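5'-nucleotidase SurE (PDB 2WQK) probably acts as a metal-dependent phosphatase, hydrolysing nucleoside 5'-monophosphates to nucleosides and phosphate with one divalent cation per subunit. Local coordinates at residues A[235-238]-A[239-242]. Sequence-based numbering, arbitrary orientation.
Sequences LTNY and KVMK
Met241 reaches back along the chain to Thr236 and Tyr238, illustrating how a tight turn brings side chains three to five residues apart into touch. Among the apolar contacts, Met241 CE presses on Thr236 CG2 at 3.3 Å, closer than carbons usually pack, and approaches Tyr238 CD1 at 4.0 Å. Met241 SD makes an oblique Met-aromatic contact, 5.3 Å from the centroid of the Tyr238 ring. With CG anti to its carbonyl carbon (chi1 -72°) and the rest of the chain extended, Met241 lies alongside Tyr238, pointing the same way. Thr236 CG2 sits over the middle of one face of the Tyr238 ring, 3.7 Å above its plane. On another flank, the side chains of Asn237 and Val240 cross at about a right angle, Asn237 CG lying 3.6 Å from Val240 CG2.

The backbone bonds are those of a turn: Met241 N donates to Tyr238 O at 3.2 Å, from above the carbonyl plane, and Val240 N makes a weak bond to Asn237 O. Lys242 NZ bends back to Lys239 O at 2.8 Å.

The polar ends find partners outside the turn. Asp234 takes hydrogen bonds from both hydroxyls, Thr236 OG1 at OD1 and Tyr238 OH at OD2, while Asn237 ND2 bonds weakly to Asp157 O of the second subunit. An alanine in place of Asn237 would probably leave that carbonyl without this donor and thin the packing against the methyls of Val240.

Following strand 225-232 of the central mixed sheet, this turn leaves the body of the chain and packs on the second subunit, where Lys239 NZ forms a salt bridge with Glu156 of the second subunit, and Met241 rests on Thr178 of the same neighbour.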
# COMPACT_ATOMS: atom_id res chain seq x y z
N LEU A 235 -0.10 -27.14 -11.86
CA LEU A 235 -1.29 -26.62 -12.49
C LEU A 235 -1.49 -27.15 -13.92
O LEU A 235 -2.51 -26.83 -14.54
CB LEU A 235 -1.24 -25.06 -12.54
CG LEU A 235 -0.85 -24.30 -11.28
CD1 LEU A 235 -0.73 -22.76 -11.51
CD2 LEU A 235 -1.88 -24.62 -10.24
N THR A 236 -0.49 -27.84 -14.47
CA THR A 236 -0.56 -28.22 -15.90
C THR A 236 -1.70 -29.18 -16.15
O THR A 236 -1.86 -30.19 -15.43
CB THR A 236 0.74 -28.91 -16.35
OG1 THR A 236 1.86 -28.16 -15.92
CG2 THR A 236 0.77 -29.16 -17.86
N ASN A 237 -2.50 -28.90 -17.18
CA ASN A 237 -3.50 -29.86 -17.62
C ASN A 237 -2.90 -30.81 -18.65
O ASN A 237 -3.00 -30.56 -19.85
CB ASN A 237 -4.75 -29.12 -18.14
CG ASN A 237 -5.91 -30.07 -18.35
OD1 ASN A 237 -5.73 -31.32 -18.43
ND2 ASN A 237 -7.13 -29.50 -18.43
N TYR A 238 -2.22 -31.85 -18.16
CA TYR A 238 -1.50 -32.77 -19.07
C TYR A 238 -2.39 -33.47 -20.11
O TYR A 238 -1.98 -33.68 -21.27
CB TYR A 238 -0.74 -33.85 -18.26
CG TYR A 238 0.39 -33.28 -17.48
CD1 TYR A 238 1.59 -33.01 -18.10
CD2 TYR A 238 0.28 -33.01 -16.10
CE1 TYR A 238 2.62 -32.45 -17.41
CE2 TYR A 238 1.32 -32.46 -15.40
CZ TYR A 238 2.50 -32.17 -16.05
OH TYR A 238 3.56 -31.61 -15.39
N LYS A 239 -3.59 -33.84 -19.70
CA LYS A 239 -4.49 -34.61 -20.55
C LYS A 239 -4.74 -33.88 -21.87
O LYS A 239 -4.79 -34.52 -22.94
CB LYS A 239 -5.84 -34.83 -19.84
CG LYS A 239 -6.93 -35.40 -20.76
CD LYS A 239 -8.36 -35.09 -20.34
CE LYS A 239 -9.35 -35.48 -21.46
NZ LYS A 239 -9.22 -34.62 -22.68
N VAL A 240 -4.88 -32.55 -21.81
CA VAL A 240 -5.30 -31.80 -22.98
C VAL A 240 -4.19 -31.24 -23.84
O VAL A 240 -4.47 -30.56 -24.85
CB VAL A 240 -6.23 -30.65 -22.61
CG1 VAL A 240 -7.43 -31.16 -21.77
CG2 VAL A 240 -5.52 -29.52 -21.90
N MET A 241 -2.94 -31.53 -23.51
CA MET A 241 -1.85 -31.00 -24.34
C MET A 241 -2.01 -31.34 -25.81
O MET A 241 -1.75 -30.52 -26.71
CB MET A 241 -0.50 -31.47 -23.81
CG MET A 241 -0.15 -30.80 -22.55
SD MET A 241 1.37 -31.46 -21.89
CE MET A 241 1.85 -30.09 -20.86
N LYS A 242 -2.42 -32.57 -26.08
CA LYS A 242 -2.57 -33.04 -27.46
C LYS A 242 -3.56 -32.19 -28.26
O LYS A 242 -3.42 -32.03 -29.48
CB LYS A 242 -2.96 -34.51 -27.49
CG LYS A 242 -4.31 -34.85 -26.84
CD LYS A 242 -4.56 -36.35 -26.88
CE LYS A 242 -5.80 -36.74 -26.20
NZ LYS A 242 -5.89 -36.35 -24.76